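Long-range contacts in peroxisomal membrane protein LPX1 (Saccharomyces cerevisiae, PDB 2Y6U), which hydrolyses acyl esters, with lipase and phospholipase A activity in the peroxisome: residues T51-F57 with Y84-L90; Q3-K7 with L72-A78. All coordinates share one frame; numbering follows the deposited sequence. Where two conformers were deposited one is given.

Contact 1 (T51-F57 with Y84-L90)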
ATOM      1  N   THR A  51     -13.883  -6.625 -23.300  1.00 54.66           N
ATOM      2  CA  THR A  51     -13.175  -6.037 -22.148  1.00 48.51           C
ATOM      3  C   THR A  51     -14.154  -5.334 -21.273  1.00 45.54           C
ATOM      4  O   THR A  51     -14.961  -4.512 -21.717  1.00 45.91           O
ATOM      5  CB  THR A  51     -12.107  -5.057 -22.635  1.00 48.85           C
ATOM      6  OG1 THR A  51     -11.259  -5.731 -23.536  1.00 49.49           O
ATOM      7  CG2 THR A  51     -11.257  -4.530 -21.539  1.00 43.66           C
ATOM      8  N   ARG A  52     -14.079  -5.613 -19.987  1.00 43.43           N
ATOM      9  CA  ARG A  52     -14.794  -4.879 -19.034  1.00 42.26           C
ATOM     10  C   ARG A  52     -13.982  -3.601 -18.683  1.00 40.41           C
ATOM     11  O   ARG A  52     -12.829  -3.699 -18.283  1.00 41.74           O
ATOM     12  CB  ARG A  52     -14.903  -5.677 -17.738  1.00 43.51           C
ATOM     13  CG  ARG A  52     -16.086  -6.609 -17.547  1.00 52.07           C
ATOM     14  CD  ARG A  52     -15.827  -7.905 -18.130  1.00 60.11           C
ATOM     15  NE  ARG A  52     -16.149  -9.035 -17.242  1.00 67.83           N
ATOM     16  CZ  ARG A  52     -16.267 -10.310 -17.658  1.00 71.85           C
ATOM     17  NH1 ARG A  52     -16.126 -10.635 -18.955  1.00 75.18           N
ATOM     18  NH2 ARG A  52     -16.532 -11.273 -16.763  1.00 73.85           N
ATOM     19  N   LEU A  53     -14.628  -2.442 -18.726  1.00 37.30           N
ATOM     20  CA  LEU A  53     -13.987  -1.209 -18.265  0.70 34.14           C
ATOM     21  C   LEU A  53     -14.551  -0.867 -16.924  1.00 31.64           C
ATOM     22  O   LEU A  53     -15.768  -0.828 -16.713  1.00 31.05           O
ATOM     23  CB  LEU A  53     -14.188  -0.015 -19.200  0.70 34.85           C
ATOM     24  CG  LEU A  53     -13.598  -0.097 -20.608  0.70 38.81           C
ATOM     25  CD1 LEU A  53     -14.133   1.045 -21.448  0.70 35.27           C
ATOM     26  CD2 LEU A  53     -12.077  -0.041 -20.582  0.70 44.29           C
ATOM     27  N   ASN A  54     -13.652  -0.637 -15.985  1.00 28.02           N
ATOM     28  CA  ASN A  54     -14.034  -0.200 -14.669  1.00 27.24           C
ATOM     29  C   ASN A  54     -13.448   1.209 -14.439  1.00 27.54           C
ATOM     30  O   ASN A  54     -12.277   1.433 -14.736  1.00 28.13           O
ATOM     31  CB  ASN A  54     -13.467  -1.153 -13.586  1.00 27.57           C
ATOM     32  CG  ASN A  54     -13.974  -2.564 -13.741  1.00 31.20           C
ATOM     33  OD1 ASN A  54     -15.183  -2.725 -13.858  1.00 29.51           O
ATOM     34  ND2 ASN A  54     -13.092  -3.556 -13.871  1.00 28.46           N
ATOM     35  N   LEU A  55     -14.251   2.088 -13.920  1.00 23.13           N
ATOM     36  CA  LEU A  55     -13.883   3.454 -13.683  1.00 24.37           C
ATOM     37  C   LEU A  55     -14.015   3.837 -12.264  1.00 25.47           C
ATOM     38  O   LEU A  55     -15.027   3.544 -11.643  1.00 26.64           O
ATOM     39  CB  LEU A  55     -14.768   4.375 -14.534  1.00 27.04           C
ATOM     40  CG  LEU A  55     -14.481   4.565 -15.992  1.00 32.46           C
ATOM     41  CD1 LEU A  55     -14.146   3.424 -16.795  1.00 34.31           C
ATOM     42  CD2 LEU A  55     -15.689   5.385 -16.699  1.00 33.23           C
ATOM     43  N   VAL A  56     -13.016   4.549 -11.740  1.00 23.14           N
ATOM     44  CA  VAL A  56     -13.029   4.944 -10.357  1.00 22.96           C
ATOM     45  C   VAL A  56     -12.815   6.469 -10.303  1.00 22.82           C
ATOM     46  O   VAL A  56     -11.882   6.938 -10.854  1.00 21.62           O
ATOM     47  CB  VAL A  56     -11.933   4.260  -9.547  1.00 22.54           C
ATOM     48  CG1 VAL A  56     -11.951   4.768  -8.084  1.00 23.07           C
ATOM     49  CG2 VAL A  56     -12.107   2.680  -9.631  1.00 19.87           C
ATOM     50  N   PHE A  57     -13.765   7.203  -9.744  1.00 21.52           N
ATOM     51  CA  PHE A  57     -13.696   8.678  -9.794  1.00 23.18           C
ATOM     52  C   PHE A  57     -13.475   9.218  -8.373  1.00 21.98           C
ATOM     53  O   PHE A  57     -14.175   8.820  -7.445  1.00 22.39           O
ATOM     54  CB  PHE A  57     -15.019   9.290 -10.247  1.00 24.32           C
ATOM     55  CG  PHE A  57     -15.289   9.183 -11.718  1.00 25.82           C
ATOM     56  CD1 PHE A  57     -15.907   8.043 -12.245  1.00 23.37           C
ATOM     57  CD2 PHE A  57     -14.931  10.211 -12.578  1.00 24.85           C
ATOM     58  CE1 PHE A  57     -16.169   7.962 -13.611  1.00 29.70           C
ATOM     59  CE2 PHE A  57     -15.213  10.137 -13.933  1.00 24.94           C
ATOM     60  CZ  PHE A  57     -15.822   8.990 -14.442  1.00 27.36           C
ATOM     61  N   TYR A  84     -15.659  -3.424 -25.993  1.00 57.22           N
ATOM     62  CA  TYR A  84     -15.534  -3.070 -24.585  1.00 52.49           C
ATOM     63  C   TYR A  84     -16.899  -2.511 -24.135  1.00 48.82           C
ATOM     64  O   TYR A  84     -17.747  -2.138 -24.981  1.00 47.32           O
ATOM     65  CB  TYR A  84     -14.409  -2.042 -24.404  1.00 50.15           C
ATOM     66  CG  TYR A  84     -14.575  -0.669 -25.099  1.00 53.74           C
ATOM     67  CD1 TYR A  84     -15.343   0.338 -24.530  1.00 55.46           C
ATOM     68  CD2 TYR A  84     -13.907  -0.374 -26.291  1.00 60.66           C
ATOM     69  CE1 TYR A  84     -15.478   1.588 -25.127  1.00 58.52           C
ATOM     70  CE2 TYR A  84     -14.040   0.877 -26.898  1.00 63.91           C
ATOM     71  CZ  TYR A  84     -14.817   1.866 -26.294  1.00 62.76           C
ATOM     72  OH  TYR A  84     -14.962   3.125 -26.891  1.00 68.62           O
ATOM     73  N   ALA A  85     -17.078  -2.471 -22.836  1.00 44.00           N
ATOM     74  CA  ALA A  85     -18.193  -1.825 -22.177  1.00 42.11           C
ATOM     75  C   ALA A  85     -17.851  -1.575 -20.728  1.00 39.20           C
ATOM     76  O   ALA A  85     -17.151  -2.359 -20.091  1.00 37.52           O
ATOM     77  CB  ALA A  85     -19.522  -2.728 -22.278  1.00 44.20           C
ATOM     78  N   ILE A  86     -18.385  -0.488 -20.201  1.00 38.19           N
ATOM     79  CA  ILE A  86     -18.287  -0.183 -18.796  1.00 36.03           C
ATOM     80  C   ILE A  86     -18.989  -1.228 -17.971  1.00 38.07           C
ATOM     81  O   ILE A  86     -20.177  -1.574 -18.207  1.00 40.09           O
ATOM     82  CB  ILE A  86     -18.861   1.208 -18.414  1.00 35.41           C
ATOM     83  CG1 ILE A  86     -18.018   2.312 -19.039  1.00 36.54           C
ATOM     84  CG2 ILE A  86     -18.818   1.421 -16.875  1.00 32.71           C
ATOM     85  CD1 ILE A  86     -18.720   3.668 -18.892  1.00 40.95           C
ATOM     86  N   ASP A  87     -18.267  -1.816 -17.037  1.00 34.85           N
ATOM     87  CA  ASP A  87     -18.888  -2.797 -16.191  1.00 37.71           C
ATOM     88  C   ASP A  87     -19.224  -2.187 -14.851  1.00 34.44           C
ATOM     89  O   ASP A  87     -20.314  -2.360 -14.387  1.00 37.58           O
ATOM     90  CB  ASP A  87     -17.982  -4.002 -16.069  1.00 39.18           C
ATOM     91  CG  ASP A  87     -18.687  -5.221 -15.500  1.00 43.75           C
ATOM     92  OD1 ASP A  87     -19.709  -5.686 -16.107  1.00 48.15           O
ATOM     93  OD2 ASP A  87     -18.219  -5.669 -14.418  1.00 39.65           O
ATOM     94  N   LYS A  88     -18.250  -1.600 -14.151  1.00 33.97           N
ATOM     95  CA  LYS A  88     -18.441  -0.948 -12.859  1.00 31.59           C
ATOM     96  C   LYS A  88     -17.926   0.483 -12.844  1.00 30.60           C
ATOM     97  O   LYS A  88     -16.878   0.765 -13.389  1.00 28.58           O
ATOM     98  CB  LYS A  88     -17.716  -1.674 -11.746  1.00 32.45           C
ATOM     99  CG  LYS A  88     -18.210  -3.102 -11.474  1.00 38.82           C
ATOM    100  CD  LYS A  88     -17.843  -3.510 -10.000  1.00 43.25           C
ATOM    101  CE  LYS A  88     -18.379  -4.845  -9.532  1.00 46.96           C
ATOM    102  NZ  LYS A  88     -18.071  -4.911  -8.022  1.00 35.20           N
ATOM    103  N   VAL A  89     -18.612   1.364 -12.135  1.00 27.89           N
ATOM    104  CA  VAL A  89     -18.107   2.690 -11.840  1.00 27.89           C
ATOM    105  C   VAL A  89     -18.189   2.890 -10.342  1.00 26.08           C
ATOM    106  O   VAL A  89     -19.248   2.655  -9.742  1.00 28.47           O
ATOM    107  CB  VAL A  89     -18.927   3.844 -12.498  1.00 27.26           C
ATOM    108  CG1 VAL A  89     -18.305   5.241 -12.191  1.00 25.24           C
ATOM    109  CG2 VAL A  89     -19.039   3.634 -13.981  1.00 29.91           C
ATOM    110  N   LEU A  90     -17.097   3.325  -9.716  1.00 24.87           N
ATOM    111  CA  LEU A  90     -17.086   3.597  -8.268  1.00 23.87           C
ATOM    112  C   LEU A  90     -16.937   5.068  -8.017  1.00 25.52           C
ATOM    113  O   LEU A  90     -15.982   5.705  -8.496  1.00 25.12           O
ATOM    114  CB  LEU A  90     -15.911   2.908  -7.600  1.00 22.85           C
ATOM    115  CG  LEU A  90     -15.675   1.440  -7.939  1.00 29.19           C
ATOM    116  CD1 LEU A  90     -14.464   0.819  -7.187  1.00 24.12           C
ATOM    117  CD2 LEU A  90     -16.949   0.572  -7.651  1.00 28.52           C
TER
HETATM  118  O   HOH W   1     -15.949  -5.164 -13.234  1.00 43.98           O

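Contact 2 (Q3-K7 with L72-A78)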
ATOM      1  N   GLN A   3     -30.983   8.647 -13.908  1.00 54.45           N
ATOM      2  CA  GLN A   3     -29.923   7.690 -14.583  1.00 48.64           C
ATOM      3  C   GLN A   3     -30.378   6.197 -14.511  1.00 47.50           C
ATOM      4  O   GLN A   3     -30.673   5.672 -13.445  1.00 44.86           O
ATOM      5  CB  GLN A   3     -28.471   7.927 -14.187  1.00 46.78           C
ATOM      6  CG  GLN A   3     -27.653   7.089 -13.151  1.00 43.27           C
ATOM      7  CD  GLN A   3     -27.559   5.566 -13.313  1.00 42.54           C
ATOM      8  OE1 GLN A   3     -27.303   5.049 -14.395  1.00 37.05           O
ATOM      9  NE2 GLN A   3     -27.760   4.837 -12.175  1.00 37.75           N
ATOM     10  N   ASN A   4     -30.502   5.584 -15.686  1.00 45.36           N
ATOM     11  CA  ASN A   4     -31.078   4.244 -15.866  1.00 45.99           C
ATOM     12  C   ASN A   4     -30.106   3.276 -16.503  1.00 44.35           C
ATOM     13  O   ASN A   4     -30.448   2.203 -16.908  1.00 46.34           O
ATOM     14  CB  ASN A   4     -32.245   4.417 -16.780  1.00 48.83           C
ATOM     15  CG  ASN A   4     -33.337   5.215 -16.143  1.00 52.61           C
ATOM     16  OD1 ASN A   4     -33.670   4.993 -14.967  1.00 58.76           O
ATOM     17  ND2 ASN A   4     -33.975   6.093 -16.931  1.00 58.28           N
ATOM     18  N   ARG A   5     -28.868   3.686 -16.624  1.00 42.73           N
ATOM     19  CA  ARG A   5     -27.865   2.843 -17.251  1.00 42.26           C
ATOM     20  C   ARG A   5     -27.299   1.796 -16.321  1.00 39.59           C
ATOM     21  O   ARG A   5     -26.979   0.711 -16.754  1.00 40.84           O
ATOM     22  CB  ARG A   5     -26.790   3.755 -17.749  1.00 43.45           C
ATOM     23  CG  ARG A   5     -25.655   3.097 -18.458  1.00 47.41           C
ATOM     24  CD  ARG A   5     -24.790   4.249 -19.060  1.00 49.45           C
ATOM     25  NE  ARG A   5     -23.796   3.711 -19.968  1.00 53.85           N
ATOM     26  CZ  ARG A   5     -22.741   4.354 -20.431  1.00 50.23           C
ATOM     27  NH1 ARG A   5     -22.532   5.613 -20.034  1.00 52.58           N
ATOM     28  NH2 ARG A   5     -21.920   3.732 -21.281  1.00 48.98           N
ATOM     29  N   PHE A   6     -27.138   2.148 -15.049  1.00 37.37           N
ATOM     30  CA  PHE A   6     -26.432   1.331 -14.066  1.00 36.21           C
ATOM     31  C   PHE A   6     -27.270   1.124 -12.811  1.00 37.84           C
ATOM     32  O   PHE A   6     -27.919   2.052 -12.347  1.00 37.02           O
ATOM     33  CB  PHE A   6     -25.149   2.030 -13.569  1.00 34.13           C
ATOM     34  CG  PHE A   6     -24.148   2.326 -14.642  1.00 34.38           C
ATOM     35  CD1 PHE A   6     -23.418   1.308 -15.220  1.00 40.81           C
ATOM     36  CD2 PHE A   6     -23.887   3.650 -15.012  1.00 37.27           C
ATOM     37  CE1 PHE A   6     -22.466   1.589 -16.206  1.00 45.83           C
ATOM     38  CE2 PHE A   6     -22.971   3.926 -15.966  1.00 37.04           C
ATOM     39  CZ  PHE A   6     -22.239   2.902 -16.555  1.00 41.78           C
ATOM     40  N   LYS A   7     -27.210  -0.083 -12.263  1.00 38.67           N
ATOM     41  CA  LYS A   7     -27.721  -0.357 -10.920  1.00 40.15           C
ATOM     42  C   LYS A   7     -26.825   0.360  -9.932  1.00 38.76           C
ATOM     43  O   LYS A   7     -25.573   0.265 -10.010  1.00 38.12           O
ATOM     44  CB  LYS A   7     -27.650  -1.874 -10.661  1.00 41.19           C
ATOM     45  CG  LYS A   7     -27.921  -2.284  -9.237  1.00 48.20           C
ATOM     46  CD  LYS A   7     -27.539  -3.816  -9.011  1.00 55.32           C
ATOM     47  CE  LYS A   7     -28.331  -4.560  -7.919  1.00 59.01           C
ATOM     48  NZ  LYS A   7     -28.152  -3.891  -6.614  1.00 60.18           N
ATOM     49  N   LEU A  72     -22.276  10.023 -15.322  1.00 30.70           N
ATOM     50  CA  LEU A  72     -22.640   8.605 -15.532  1.00 31.41           C
ATOM     51  C   LEU A  72     -23.384   8.281 -16.809  1.00 33.01           C
ATOM     52  O   LEU A  72     -22.997   7.364 -17.476  1.00 35.35           O
ATOM     53  CB  LEU A  72     -23.437   8.059 -14.313  1.00 30.91           C
ATOM     54  CG  LEU A  72     -22.662   8.096 -13.028  1.00 32.11           C
ATOM     55  CD1 LEU A  72     -23.640   7.792 -11.798  1.00 31.02           C
ATOM     56  CD2 LEU A  72     -21.413   7.125 -13.085  1.00 30.59           C
ATOM     57  N   PRO A  73     -24.447   9.013 -17.180  1.00 35.39           N
ATOM     58  CA  PRO A  73     -25.090   8.625 -18.420  1.00 37.97           C
ATOM     59  C   PRO A  73     -24.318   9.066 -19.669  1.00 38.87           C
ATOM     60  O   PRO A  73     -24.673   8.662 -20.750  1.00 38.01           O
ATOM     61  CB  PRO A  73     -26.480   9.276 -18.339  1.00 40.61           C
ATOM     62  CG  PRO A  73     -26.407  10.206 -17.189  1.00 38.98           C
ATOM     63  CD  PRO A  73     -25.172  10.078 -16.475  1.00 35.72           C
ATOM     64  N   ARG A  74     -23.242   9.851 -19.506  1.00 36.51           N
ATOM     65  CA  ARG A  74     -22.581  10.471 -20.643  1.00 37.96           C
ATOM     66  C   ARG A  74     -21.237   9.800 -20.982  1.00 38.20           C
ATOM     67  O   ARG A  74     -20.656  10.051 -22.044  1.00 38.00           O
ATOM     68  CB  ARG A  74     -22.365  11.928 -20.300  1.00 38.30           C
ATOM     69  CG  ARG A  74     -23.613  12.700 -20.395  1.00 41.65           C
ATOM     70  CD  ARG A  74     -23.464  14.034 -19.700  1.00 42.58           C
ATOM     71  NE  ARG A  74     -24.696  14.771 -19.884  1.00 42.96           N
ATOM     72  CZ  ARG A  74     -25.766  14.702 -19.092  1.00 41.95           C
ATOM     73  NH1 ARG A  74     -25.792  13.947 -17.981  1.00 40.27           N
ATOM     74  NH2 ARG A  74     -26.810  15.413 -19.402  1.00 44.59           N
ATOM     75  N   LEU A  75     -20.827   8.882 -20.126  1.00 36.88           N
ATOM     76  CA  LEU A  75     -19.653   8.113 -20.333  1.00 38.23           C
ATOM     77  C   LEU A  75     -19.683   7.138 -21.510  1.00 41.13           C
ATOM     78  O   LEU A  75     -20.690   6.670 -21.886  1.00 41.54           O
ATOM     79  CB  LEU A  75     -19.241   7.422 -19.049  1.00 36.47           C
ATOM     80  CG  LEU A  75     -18.684   8.365 -17.954  1.00 31.20           C
ATOM     81  CD1 LEU A  75     -18.708   7.550 -16.630  1.00 31.80           C
ATOM     82  CD2 LEU A  75     -17.288   8.893 -18.255  1.00 34.44           C
ATOM     83  N   VAL A  76     -18.478   6.867 -22.009  1.00 43.32           N
ATOM     84  CA  VAL A  76     -18.169   6.073 -23.200  1.00 47.92           C
ATOM     85  C   VAL A  76     -19.209   4.954 -23.395  1.00 50.32           C
ATOM     86  O   VAL A  76     -19.343   4.019 -22.598  1.00 47.32           O
ATOM     87  CB  VAL A  76     -16.637   5.593 -23.079  1.00 49.83           C
ATOM     88  CG1 VAL A  76     -16.452   4.227 -22.344  1.00 50.37           C
ATOM     89  CG2 VAL A  76     -15.770   5.781 -24.402  1.00 50.62           C
ATOM     90  N   ALA A  77     -19.936   5.074 -24.478  1.00 53.48           N
ATOM     91  CA  ALA A  77     -20.903   4.049 -24.919  1.00 56.62           C
ATOM     92  C   ALA A  77     -20.136   2.753 -25.194  1.00 58.64           C
ATOM     93  O   ALA A  77     -18.943   2.807 -25.563  1.00 58.69           O
ATOM     94  CB  ALA A  77     -21.618   4.505 -26.212  1.00 58.70           C
ATOM     95  N   ALA A  78     -20.811   1.614 -25.014  1.00 60.39           N
ATOM     96  CA  ALA A  78     -20.273   0.325 -25.350  1.00 62.47           C
ATOM     97  C   ALA A  78     -19.981   0.379 -26.821  1.00 66.68           C
ATOM     98  O   ALA A  78     -20.837   0.815 -27.627  1.00 67.23           O
ATOM     99  CB  ALA A  78     -21.274  -0.773 -25.038  1.00 63.27           C
TER

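Contact 1 (T51-F57 with Y84-L90)
T51 and A85 start a parallel ladder: T51 O accepts from A85 N, then A85 O takes the N-H of L53 and L53 O that of D87. The next rung should use the carbonyl of D87, but L55 N bonds instead to K88 O, at 3.0 Å. Two residues, D87 and K88, lie between I86 and V89 where N54 alone lies between their partners L53 and L55, so strand 84-92 carries a beta bulge at D87. The ladder then ends in a nearly straight bond from F57 N to L90 O.

The bulge turns the D87 side chain toward R52 and N54. R52 CG lies alongside D87 CB at 3.5 Å, while R52 NE stays 4.9 Å from D87 OD2, too far to pair. With CG beside its own backbone N (chi1 -61°), N54 leans its OD1 over to K88, where the bond to K88 N is weak; a water donates to N54 OD1 at 2.6 Å and to D87 OD2 at 2.6 Å. On the face of L55 and V89, L53 CD1 packs obliquely on the Y84 ring, 3.4 Å from Y84 CD1, and Y84 OH bonds to H342 on helix 330-347. The L55 and I86 side chains cross at about a right angle, CD2 of L55 4.1 Å from CD1 of I86, and V89 CG1 meets the edge of the F57 ring, 3.7 Å from CD1.

N54 ND2 bonds to N139, K88 NZ pairs with E128, and D87 OD1 makes salt bridges to R43 and R46. Strand 51-58 lies between 84-92 and 137-144 in the central sheet of the alpha/beta-hydrolase fold. With two arginines and a water gathered on it, the buried carboxylate of D87 is probably kept ionised, and the bulge that presents it is tied to N54 on the adjoining strand.

Contact 2 (Q3-K7 with L72-A78)
Q3 and P73 bring the two backbones closest, their CA atoms 6.2 Å apart, and no backbone-to-backbone hydrogen bond joins the segments. Residues 72-78 form an irregular loop, while residues 3-7 lead into strand 6-11. Side chains therefore do the joining, R5 above all. It runs out extended, CG anti to the backbone N (chi1 -179°), and its guanidinium edge meets three loop carbonyls. NH1 donates to L75 O at 2.8 Å and to L72 O at 3.1 Å; NH2 donates to V76 O at 2.9 Å and weakly again to L75 O. The L72 bond lies in the carbonyl plane, whereas L75 O and V76 O are approached from above theirs.

The loop belongs to the connection between the parallel strands 51-58 and 84-92, neighbours in the alpha/beta-hydrolase sheet, and R5 reaches it from the start of the outermost strand 6-11. Replacing R5 by a leucine would probably leave the carbonyls of L72, L75 and V76 without this shared donor and let the loop shift against the N-terminal segment.

The F6 ring sets its edge toward L72 O, 3.8 Å from CE2, and R5 CG sits over the centre of one ring face, 3.7 Å above it. Q3 folds back on its own segment: its OE1 takes F6 N at 3.0 Å on a lone pair, and its NE2 donates almost straight to F6 O. Q3 CB also lies against P73 CG, 4.3 Å away, on the solvent side.

In the fold
From the N terminus the chain passes residues 3-7, turns back through antiparallel strands 6-11 and 35-40, runs along 51-57, and then enters the connection holding 72-78 before returning to the sheet at 84-90. Contact 2 closes a loop of 64 residues, contact 1 one of 26. Their segments alternate along the chain, so the two loops cross. Contact 1 joins two parallel strands within the sheet; contact 2 ties the connection between those strands to the start of the edge strand. They touch directly: L55 CD2 lies 3.7 Å from L75 CD1, and I86 CG2 lies 3.7 Å from F6 CE1, packing loop and N-terminal segment on one sheet face.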